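RagA protein (Porphyromonas gingivalis, PDB 6SLN) probably acts as a TonB-dependent outer-membrane transporter, importing nutrients through a plugged beta-barrel. Local coordinates at residues Glu356-Ile359 with Leu363-Gly366; Tyr507-Ser510 with Asp516-Ala519. All blocks are in the same frame, centred on the assembly; numbering follows the deposited sequence.

Contact 1 (Glu356-Ile359 with Leu363-Gly366); sequences ESRI and LKVG
Glu356 and Arg358 meet Lys364 across the closed end of an antiparallel beta hairpin, one of the short-turn hairpins from which a TonB-dependent receptor barrel is built. The backbone framework comes first. Ser357 and Val365 form a hydrogen-bonded pair, with Ser357 N 2.8 Å from Val365 O and Val365 N 2.9 Å from Ser357 O. Towards the turn, Ile359 N reaches Leu363 O at 3.1 Å in a more bent bond, its N-H...O angle being 138°. Flanking non-hydrogen-bonded pairs set Glu356 against Gly366 and Arg358 against Lys364, so the three long polar side chains rise from the same face, one consistent with the barrel interior.

Charge organises that face. The Glu356 side chain, CG anti to the backbone N (chi1 -168°) and extended beyond it, brings its carboxylate beside the end of Lys364, which slants over from the neighbouring pair. Their salt bridge joins Lys364 NZ to Glu356 OE2 at 2.7 Å. Arg358 approaches the same lysine differently: its chain bends at chi2 and chi3 and folds at roughly a right angle across it, so that Lys364 CB sits over one guanidinium face, off-centre near its rim, 3.3 Å from Arg358 NH2. The two cationic ends stay apart, and the nearby Glu356 carboxylate would tend to ease their mutual repulsion.

The other face is mainly apolar. Val365 packs on Phe318 of a second RagA subunit and Leu363 on Ile219 of that subunit; the polar exception is Ser357 OG, hydrogen-bonded to Thr325 OG1 on the adjoining strand. Between the hairpin strands, Ile359 crosses Val365 nearly perpendicularly and places its terminal methyl against both valine branches, CD1 lying 3.4 Å from CG2 and 3.7 Å from CG1 of Val365.

Contact 2 (Tyr507-Ser510 with Asp516-Ala519); sequences YKFS and DLTA
Phe509 turns its CG between its own backbone N and carbonyl carbon (chi1 71°), whereas Leu517 sends its CG opposite the backbone N (chi1 -176°), and this pairing of rotamers brings ring and isobutyl group together on one face of a beta hairpin in the transmembrane barrel. Leucine and ring run alongside each other in a common direction. Leu517 CD2 touches the far half of the ring, 3.5 Å from Phe509 CE1 and only slightly farther from CZ, while Leu517 CB lies close to the same two ring carbons, and the approach to the ring is oblique. Tyr507 and Ala519 continue this face, although the tyrosine ring swings away from the other strand; Leu517 also packs on Tyr578 and Ala519 on Phe576, both from strand 561-580. So aromatic a surface near a barrel end is consistent with the interfacial aromatic belt common in outer-membrane proteins.

Beneath it the backbones are tied by two complete hydrogen-bonded pairs. Tyr507 N lies 2.7 Å from Ala519 O, and Ala519 N 2.8 Å from Tyr507 O; the Phe509 and Leu517 pair is somewhat longer, at 3.1 Å from Phe509 N to Leu517 O and 3.2 Å from Leu517 N to Phe509 O. The two segments run close to antiparallel.

Polar groups occupy the alternate face. Lys508 runs alongside Thr518, its CG packed against both OG1 and CG2, before the chain bends away and delivers NZ to a salt bridge with Glu506. At the turn end, the non-hydrogen-bonded pair Ser510 and Asp516 is joined through side chains instead of backbone: the serine hydroxyl donates to the carboxylate from above its plane, about 38° out of it, with Ser510 OG 2.7 Å from Asp516 OD2.

In the fold
Contact 1 comes first along the chain, and each contact lies near the turn of its own hairpin: strands 345-360 and 363-377 for the first, 487-510 and 515-540 for the second. Strands 435-450 and 456-475 stand between them, so the contacts are one hairpin apart round the same barrel wall, with centres about 23 Å apart and nearest atoms about 11 Å apart, without touching. Both sit at the end with short turns, probably the periplasmic rim. Their settings differ: the face of contact 1 carrying Val365 and Leu363 packs on a second RagA subunit, whereas contact 2 is met by no other protein chain of the assembly, illustrating how one repeated hairpin design serves both interface and exposed wall.

Contact 1 (Glu356-Ile359 with Leu363-Gly366)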
loop_
_atom_site.group_PDB
_atom_site.type_symbol
_atom_site.label_atom_id
_atom_site.label_comp_id
_atom_site.label_asym_id
_atom_site.label_seq_id
_atom_site.Cartn_x
_atom_site.Cartn_y
_atom_site.Cartn_z
ATOM N N GLU A 356 5.205 25.209 29.827
ATOM C CA GLU A 356 4.175 25.623 30.774
ATOM C C GLU A 356 4.384 27.099 31.079
ATOM O O GLU A 356 5.522 27.538 31.257
ATOM C CB GLU A 356 4.235 24.800 32.067
ATOM C CG GLU A 356 3.033 24.960 32.986
ATOM C CD GLU A 356 2.758 23.714 33.835
ATOM O OE1 GLU A 356 3.169 22.600 33.427
ATOM O OE2 GLU A 356 2.125 23.852 34.911
ATOM N N SER A 357 3.296 27.859 31.137
ATOM C CA SER A 357 3.442 29.291 31.365
ATOM C C SER A 357 2.184 29.865 31.986
ATOM O O SER A 357 1.071 29.484 31.612
ATOM C CB SER A 357 3.744 30.048 30.067
ATOM O OG SER A 357 3.806 31.442 30.323
ATOM N N ARG A 358 2.375 30.795 32.921
ATOM C CA ARG A 358 1.295 31.645 33.410
ATOM C C ARG A 358 1.307 32.926 32.580
ATOM O O ARG A 358 2.224 33.743 32.694
ATOM C CB ARG A 358 1.448 31.940 34.901
ATOM C CG ARG A 358 0.310 32.754 35.473
ATOM C CD ARG A 358 0.050 32.437 36.931
ATOM N NE ARG A 358 -0.369 31.047 37.130
ATOM C CZ ARG A 358 -1.598 30.574 36.912
ATOM N NH1 ARG A 358 -2.566 31.377 36.476
ATOM N NH2 ARG A 358 -1.854 29.285 37.135
ATOM N N ILE A 359 0.290 33.089 31.736
ATOM C CA ILE A 359 0.229 34.232 30.833
ATOM C C ILE A 359 -0.257 35.467 31.570
ATOM O O ILE A 359 0.373 36.531 31.514
ATOM C CB ILE A 359 -0.671 33.902 29.633
ATOM C CG1 ILE A 359 -0.003 32.855 28.753
ATOM C CG2 ILE A 359 -0.967 35.134 28.843
ATOM C CD1 ILE A 359 -0.260 31.456 29.204
ATOM N N LEU A 363 -4.979 32.838 33.581
ATOM C CA LEU A 363 -4.767 31.813 32.567
ATOM C C LEU A 363 -3.358 31.246 32.674
ATOM O O LEU A 363 -2.384 31.992 32.808
ATOM C CB LEU A 363 -4.995 32.368 31.144
ATOM C CG LEU A 363 -4.581 31.473 29.969
ATOM C CD1 LEU A 363 -5.462 30.221 29.906
ATOM C CD2 LEU A 363 -4.604 32.224 28.645
ATOM N N LYS A 364 -3.262 29.924 32.595
ATOM C CA LYS A 364 -1.987 29.225 32.522
ATOM C C LYS A 364 -2.113 28.159 31.446
ATOM O O LYS A 364 -3.080 27.393 31.464
ATOM C CB LYS A 364 -1.632 28.598 33.880
ATOM C CG LYS A 364 -0.320 27.830 33.917
ATOM C CD LYS A 364 -0.426 26.577 34.784
ATOM C CE LYS A 364 0.363 26.706 36.089
ATOM N NZ LYS A 364 0.718 25.370 36.649
ATOM N N VAL A 365 -1.170 28.114 30.500
ATOM C CA VAL A 365 -1.219 27.139 29.414
ATOM C C VAL A 365 0.062 26.291 29.408
ATOM O O VAL A 365 1.029 26.575 30.121
ATOM C CB VAL A 365 -1.435 27.799 28.041
ATOM C CG1 VAL A 365 -2.571 28.791 28.098
ATOM C CG2 VAL A 365 -0.150 28.458 27.559
ATOM N N GLY A 366 0.050 25.235 28.585
ATOM C CA GLY A 366 1.202 24.352 28.470
ATOM C C GLY A 366 1.026 23.309 27.385
ATOM O O GLY A 366 -0.079 23.053 26.901
#

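Contact 2 (Tyr507-Ser510 with Asp516-Ala519)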
loop_
_atom_site.group_PDB
_atom_site.type_symbol
_atom_site.label_atom_id
_atom_site.label_comp_id
_atom_site.label_asym_id
_atom_site.label_seq_id
_atom_site.Cartn_x
_atom_site.Cartn_y
_atom_site.Cartn_z
ATOM N N TYR A 507 -14.050 23.112 41.805
ATOM C CA TYR A 507 -14.341 24.184 42.740
ATOM C C TYR A 507 -13.933 23.730 44.132
ATOM O O TYR A 507 -14.470 22.745 44.647
ATOM C CB TYR A 507 -15.819 24.558 42.699
ATOM C CG TYR A 507 -16.133 25.815 43.462
ATOM C CD1 TYR A 507 -15.284 26.907 43.399
ATOM C CD2 TYR A 507 -17.274 25.907 44.259
ATOM C CE1 TYR A 507 -15.562 28.058 44.103
ATOM C CE2 TYR A 507 -17.556 27.052 44.961
ATOM C CZ TYR A 507 -16.692 28.124 44.879
ATOM O OH TYR A 507 -16.950 29.277 45.571
ATOM N N LYS A 508 -12.952 24.418 44.706
ATOM C CA LYS A 508 -12.544 24.252 46.092
ATOM C C LYS A 508 -13.046 25.457 46.870
ATOM O O LYS A 508 -12.852 26.600 46.439
ATOM C CB LYS A 508 -11.022 24.160 46.223
ATOM C CG LYS A 508 -10.393 22.886 45.696
ATOM C CD LYS A 508 -8.906 22.814 46.044
ATOM C CE LYS A 508 -8.046 23.525 45.000
ATOM N NZ LYS A 508 -7.710 22.648 43.837
ATOM N N PHE A 509 -13.681 25.217 48.008
ATOM C CA PHE A 509 -14.053 26.326 48.865
ATOM C C PHE A 509 -14.016 25.869 50.314
ATOM O O PHE A 509 -14.446 24.757 50.635
ATOM C CB PHE A 509 -15.434 26.880 48.495
ATOM C CG PHE A 509 -16.581 25.969 48.851
ATOM C CD1 PHE A 509 -16.972 24.953 47.991
ATOM C CD2 PHE A 509 -17.285 26.146 50.036
ATOM C CE1 PHE A 509 -18.037 24.118 48.314
ATOM C CE2 PHE A 509 -18.346 25.317 50.359
ATOM C CZ PHE A 509 -18.718 24.299 49.493
ATOM N N SER A 510 -13.473 26.724 51.175
ATOM C CA SER A 510 -13.474 26.485 52.607
ATOM C C SER A 510 -14.728 27.121 53.180
ATOM O O SER A 510 -14.972 28.319 52.983
ATOM C CB SER A 510 -12.222 27.064 53.263
ATOM O OG SER A 510 -11.935 26.428 54.496
ATOM N N ASP A 516 -13.483 21.845 54.645
ATOM C CA ASP A 516 -13.070 22.100 53.270
ATOM C C ASP A 516 -13.801 21.134 52.356
ATOM O O ASP A 516 -13.771 19.923 52.578
ATOM C CB ASP A 516 -11.559 21.937 53.095
ATOM C CG ASP A 516 -10.766 22.954 53.887
ATOM O OD1 ASP A 516 -10.047 22.550 54.834
ATOM O OD2 ASP A 516 -10.867 24.158 53.559
ATOM N N LEU A 517 -14.462 21.664 51.341
ATOM C CA LEU A 517 -15.091 20.827 50.336
ATOM C C LEU A 517 -14.463 21.118 48.979
ATOM O O LEU A 517 -14.124 22.265 48.667
ATOM C CB LEU A 517 -16.605 21.044 50.294
ATOM C CG LEU A 517 -17.349 20.124 49.322
ATOM C CD1 LEU A 517 -17.494 18.728 49.914
ATOM C CD2 LEU A 517 -18.710 20.697 48.939
ATOM N N THR A 518 -14.280 20.066 48.190
ATOM C CA THR A 518 -13.783 20.178 46.830
ATOM C C THR A 518 -14.726 19.411 45.920
ATOM O O THR A 518 -15.050 18.249 46.190
ATOM C CB THR A 518 -12.357 19.635 46.705
ATOM O OG1 THR A 518 -11.466 20.465 47.459
ATOM C CG2 THR A 518 -11.935 19.607 45.249
ATOM N N ALA A 519 -15.184 20.069 44.862
ATOM C CA ALA A 519 -16.045 19.446 43.877
ATOM C C ALA A 519 -15.383 19.564 42.521
ATOM O O ALA A 519 -14.727 20.567 42.225
ATOM C CB ALA A 519 -17.430 20.088 43.828
#